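Local atomic coordinates of formiminotetrahydrofolate cyclodeaminase (Thermotoga maritima, PDB entry 1O5H), a protein that probably catalyses the cyclisation of 5-formiminotetrahydrofolate to 5,10-methenyltetrahydrofolate with release of ammonia. Residues L85-V99 and A113-V127. Sequence-based numbering, arbitrary orientation.
Sequences LFDLAKKDMEAFEKV and ALKEAASVPMDVIRV
Ala-95 and Ala-117 mark where the backbones of segments 85-99 and 113-127 come nearest, their CA atoms 4.9 Å apart. The two run antiparallel, with axes 8.9 Å apart at closest approach and 159° between their directions, and so form a helical hairpin across the short loop that joins helices 68-100 and 107-141. With a methyl on each side here, Ala-95 CB rests against Ala-117 CA at 3.7 Å. Away from the connecting loop the segments interlock reciprocally, knobs-into-holes. Val-120 enters among Leu-88, Lys-91, Asp-92 and Ala-95: CG1, anti to the backbone N (chi1 172°), lies over the backbone at Leu-88 O, while CG2 meets Lys-91 CB. Leu-88 answers among Val-120, Asp-123, Val-124 and Val-127, its CD2 3.7 Å from Asp-123 CB. Leu-85 reaches Val-127 CG1 through CD2, at 3.8 Å, and helix 36-56 covers Leu-85 and Val-124. Toward the loop, Val-99 CG2 packs on Ala-113 CB. Lys-98, extended beyond CG, brings NZ within 2.8 Å of Glu-116 OE1, on its syn side but 29° out of the carboxylate plane. Interlocking apolar side chains thus carry most of the contact, and this one cross-segment salt bridge, between exposed residues, adds a polar link at the rim.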
# COMPACT_ATOMS: atom_id res chain seq x y z
N LEU A 85 -7.47 -6.56 10.73
CA LEU A 85 -7.44 -6.17 9.33
C LEU A 85 -7.65 -7.38 8.44
O LEU A 85 -8.41 -7.33 7.46
CB LEU A 85 -6.12 -5.47 9.00
CG LEU A 85 -5.91 -4.06 9.58
CD1 LEU A 85 -4.48 -3.61 9.41
CD2 LEU A 85 -6.84 -3.05 8.95
N PHE A 86 -7.01 -8.48 8.78
CA PHE A 86 -7.29 -9.71 8.05
C PHE A 86 -8.75 -10.12 8.17
O PHE A 86 -9.33 -10.65 7.23
CB PHE A 86 -6.37 -10.83 8.48
CG PHE A 86 -4.97 -10.68 7.96
CD1 PHE A 86 -4.76 -10.42 6.60
CD2 PHE A 86 -3.88 -10.82 8.81
CE1 PHE A 86 -3.46 -10.29 6.09
CE2 PHE A 86 -2.59 -10.71 8.31
CZ PHE A 86 -2.38 -10.43 6.95
N ASP A 87 -9.36 -9.85 9.31
CA ASP A 87 -10.74 -10.20 9.44
C ASP A 87 -11.55 -9.26 8.56
O ASP A 87 -12.51 -9.70 7.88
CB ASP A 87 -11.21 -10.16 10.88
CG ASP A 87 -12.58 -10.77 11.03
OD1 ASP A 87 -12.71 -12.00 10.80
OD2 ASP A 87 -13.60 -10.11 11.34
N LEU A 88 -11.16 -7.99 8.54
CA LEU A 88 -11.94 -7.00 7.78
C LEU A 88 -11.87 -7.20 6.27
O LEU A 88 -12.77 -6.80 5.55
CB LEU A 88 -11.55 -5.57 8.15
CG LEU A 88 -12.01 -5.18 9.55
CD1 LEU A 88 -11.24 -4.01 10.08
CD2 LEU A 88 -13.47 -4.89 9.54
N ALA A 89 -10.81 -7.83 5.80
CA ALA A 89 -10.73 -8.17 4.40
C ALA A 89 -11.79 -9.21 4.12
O ALA A 89 -12.55 -9.04 3.18
CB ALA A 89 -9.35 -8.68 4.07
N LYS A 90 -11.88 -10.25 4.95
CA LYS A 90 -12.91 -11.31 4.82
C LYS A 90 -14.29 -10.67 4.80
O LYS A 90 -15.09 -10.94 3.90
CB LYS A 90 -12.78 -12.28 6.00
CG LYS A 90 -13.55 -13.60 5.98
CD LYS A 90 -13.23 -14.31 7.33
CE LYS A 90 -14.14 -15.46 7.81
NZ LYS A 90 -14.52 -16.54 6.85
N LYS A 91 -14.56 -9.80 5.78
CA LYS A 91 -15.85 -9.13 5.87
C LYS A 91 -16.15 -8.39 4.59
O LYS A 91 -17.25 -8.50 4.08
CB LYS A 91 -15.89 -8.16 7.03
CG LYS A 91 -16.14 -8.79 8.37
CD LYS A 91 -17.03 -7.89 9.20
CE LYS A 91 -17.52 -8.59 10.46
NZ LYS A 91 -16.63 -8.27 11.60
N ASP A 92 -15.18 -7.64 4.06
CA ASP A 92 -15.39 -6.84 2.84
C ASP A 92 -15.93 -7.70 1.71
O ASP A 92 -16.81 -7.27 0.97
CB ASP A 92 -14.10 -6.17 2.40
CG ASP A 92 -14.27 -5.32 1.12
OD1 ASP A 92 -14.57 -4.11 1.25
OD2 ASP A 92 -14.07 -5.77 -0.04
N MSE A 93 -15.41 -8.92 1.59
CA MSE A 93 -15.84 -9.81 0.52
C MSE A 93 -17.18 -10.39 0.83
O MSE A 93 -18.02 -10.51 -0.04
CB MSE A 93 -14.83 -10.92 0.30
CG MSE A 93 -13.42 -10.35 0.25
SE MSE A 93 -12.01 -11.69 0.02
CE MSE A 93 -10.49 -10.76 0.94
N GLU A 94 -17.39 -10.72 2.09
CA GLU A 94 -18.69 -11.17 2.52
C GLU A 94 -19.73 -10.07 2.36
O GLU A 94 -20.83 -10.32 1.89
CB GLU A 94 -18.64 -11.62 3.96
CG GLU A 94 -17.78 -12.84 4.19
CD GLU A 94 -17.72 -13.22 5.65
OE1 GLU A 94 -18.51 -12.66 6.44
OE2 GLU A 94 -16.87 -14.06 6.02
N ALA A 95 -19.37 -8.86 2.75
CA ALA A 95 -20.30 -7.75 2.71
C ALA A 95 -20.76 -7.49 1.28
O ALA A 95 -21.93 -7.19 1.05
CB ALA A 95 -19.69 -6.50 3.30
N PHE A 96 -19.83 -7.63 0.34
CA PHE A 96 -20.12 -7.41 -1.07
C PHE A 96 -21.06 -8.46 -1.62
O PHE A 96 -21.94 -8.14 -2.39
CB PHE A 96 -18.86 -7.39 -1.93
CG PHE A 96 -19.10 -6.92 -3.35
CD1 PHE A 96 -19.76 -7.75 -4.27
CD2 PHE A 96 -18.66 -5.64 -3.75
CE1 PHE A 96 -19.99 -7.31 -5.59
CE2 PHE A 96 -18.88 -5.19 -5.07
CZ PHE A 96 -19.55 -6.03 -5.99
N GLU A 97 -20.85 -9.72 -1.23
CA GLU A 97 -21.73 -10.80 -1.65
C GLU A 97 -23.14 -10.53 -1.18
O GLU A 97 -24.07 -10.56 -1.96
CB GLU A 97 -21.31 -12.16 -1.08
CG GLU A 97 -19.86 -12.56 -1.35
CD GLU A 97 -19.59 -12.98 -2.79
OE1 GLU A 97 -20.53 -12.99 -3.62
OE2 GLU A 97 -18.41 -13.30 -3.09
N LYS A 98 -23.27 -10.25 0.11
CA LYS A 98 -24.55 -9.95 0.72
C LYS A 98 -25.30 -8.78 0.05
O LYS A 98 -26.48 -8.90 -0.22
CB LYS A 98 -24.34 -9.70 2.20
CG LYS A 98 -25.59 -9.79 2.99
CD LYS A 98 -25.38 -9.31 4.41
CE LYS A 98 -26.66 -9.49 5.23
NZ LYS A 98 -26.43 -9.22 6.67
N VAL A 99 -24.62 -7.67 -0.23
CA VAL A 99 -25.23 -6.56 -0.98
C VAL A 99 -25.67 -6.97 -2.40
O VAL A 99 -26.83 -6.78 -2.76
CB VAL A 99 -24.31 -5.30 -1.04
CG1 VAL A 99 -24.73 -4.34 -2.17
CG2 VAL A 99 -24.30 -4.59 0.30
N ALA A 113 -28.01 -4.19 4.22
CA ALA A 113 -26.77 -4.82 3.77
C ALA A 113 -25.80 -3.72 3.42
O ALA A 113 -24.63 -3.77 3.82
CB ALA A 113 -27.03 -5.68 2.58
N LEU A 114 -26.30 -2.73 2.69
CA LEU A 114 -25.52 -1.56 2.35
C LEU A 114 -24.86 -0.92 3.58
O LEU A 114 -23.70 -0.52 3.51
CB LEU A 114 -26.38 -0.57 1.59
CG LEU A 114 -26.70 -0.87 0.13
CD1 LEU A 114 -27.91 -0.05 -0.26
CD2 LEU A 114 -25.50 -0.53 -0.76
N LYS A 115 -25.58 -0.86 4.70
CA LYS A 115 -25.05 -0.29 5.94
C LYS A 115 -23.90 -1.10 6.46
O LYS A 115 -22.83 -0.57 6.77
CB LYS A 115 -26.12 -0.18 7.03
CG LYS A 115 -27.07 1.01 6.88
CD LYS A 115 -28.15 1.00 7.95
CE LYS A 115 -29.38 1.77 7.52
NZ LYS A 115 -29.97 2.39 8.74
N GLU A 116 -24.10 -2.41 6.55
CA GLU A 116 -23.05 -3.29 7.04
C GLU A 116 -21.84 -3.14 6.15
O GLU A 116 -20.74 -2.96 6.65
CB GLU A 116 -23.50 -4.74 7.06
CG GLU A 116 -24.40 -5.07 8.23
CD GLU A 116 -24.89 -6.51 8.21
OE1 GLU A 116 -24.49 -7.27 7.31
OE2 GLU A 116 -25.68 -6.88 9.11
N ALA A 117 -22.06 -3.17 4.84
CA ALA A 117 -20.96 -3.06 3.89
C ALA A 117 -20.17 -1.77 4.08
O ALA A 117 -18.95 -1.78 4.08
CB ALA A 117 -21.46 -3.16 2.50
N ALA A 118 -20.86 -0.66 4.26
CA ALA A 118 -20.20 0.59 4.45
C ALA A 118 -19.36 0.60 5.74
O ALA A 118 -18.37 1.31 5.83
CB ALA A 118 -21.22 1.69 4.47
N SER A 119 -19.75 -0.21 6.72
CA SER A 119 -19.08 -0.21 8.02
C SER A 119 -17.73 -0.83 7.92
O SER A 119 -16.84 -0.52 8.71
CB SER A 119 -19.87 -0.98 9.08
OG SER A 119 -21.10 -0.34 9.32
N VAL A 120 -17.57 -1.73 6.95
CA VAL A 120 -16.33 -2.48 6.88
C VAL A 120 -15.14 -1.56 6.64
O VAL A 120 -14.25 -1.51 7.50
CB VAL A 120 -16.39 -3.61 5.86
CG1 VAL A 120 -15.00 -4.21 5.70
CG2 VAL A 120 -17.38 -4.64 6.32
N PRO A 121 -15.12 -0.79 5.54
CA PRO A 121 -13.99 0.13 5.31
C PRO A 121 -13.88 1.15 6.43
O PRO A 121 -12.78 1.48 6.85
CB PRO A 121 -14.30 0.79 3.96
CG PRO A 121 -15.72 0.47 3.63
CD PRO A 121 -16.13 -0.69 4.47
N MSE A 122 -15.01 1.60 6.96
CA MSE A 122 -15.00 2.47 8.12
C MSE A 122 -14.14 1.86 9.21
O MSE A 122 -13.26 2.53 9.75
CB MSE A 122 -16.44 2.70 8.61
CG MSE A 122 -16.61 3.88 9.55
SE MSE A 122 -15.68 5.57 9.08
CE MSE A 122 -16.52 5.94 7.53
N ASP A 123 -14.36 0.58 9.50
CA ASP A 123 -13.58 -0.11 10.52
C ASP A 123 -12.12 -0.16 10.16
O ASP A 123 -11.27 0.12 11.00
CB ASP A 123 -14.17 -1.48 10.84
CG ASP A 123 -15.47 -1.36 11.64
OD1 ASP A 123 -15.71 -0.24 12.18
OD2 ASP A 123 -16.31 -2.28 11.80
N VAL A 124 -11.82 -0.46 8.90
CA VAL A 124 -10.43 -0.46 8.44
C VAL A 124 -9.80 0.87 8.75
O VAL A 124 -8.69 0.93 9.27
CB VAL A 124 -10.29 -0.73 6.93
CG1 VAL A 124 -8.86 -0.60 6.53
CG2 VAL A 124 -10.79 -2.11 6.59
N ILE A 125 -10.51 1.95 8.45
CA ILE A 125 -10.00 3.29 8.73
C ILE A 125 -9.71 3.50 10.20
O ILE A 125 -8.74 4.16 10.58
CB ILE A 125 -10.98 4.35 8.25
CG1 ILE A 125 -10.97 4.43 6.72
CG2 ILE A 125 -10.60 5.69 8.81
CD1 ILE A 125 -12.04 5.31 6.15
N ARG A 126 -10.54 2.96 11.06
CA ARG A 126 -10.29 3.15 12.47
C ARG A 126 -8.98 2.50 12.83
O ARG A 126 -8.19 3.10 13.53
CB ARG A 126 -11.37 2.55 13.32
CG ARG A 126 -12.69 3.22 13.27
CD ARG A 126 -13.57 2.64 14.32
NE ARG A 126 -14.97 2.91 14.09
CZ ARG A 126 -15.88 2.85 15.04
NH1 ARG A 126 -17.16 3.11 14.76
NH2 ARG A 126 -15.49 2.55 16.28
N VAL A 127 -8.75 1.28 12.36
CA VAL A 127 -7.45 0.66 12.59
C VAL A 127 -6.33 1.55 12.04
O VAL A 127 -5.32 1.76 12.70
CB VAL A 127 -7.35 -0.74 11.97
CG1 VAL A 127 -6.00 -1.35 12.27
CG2 VAL A 127 -8.49 -1.66 12.48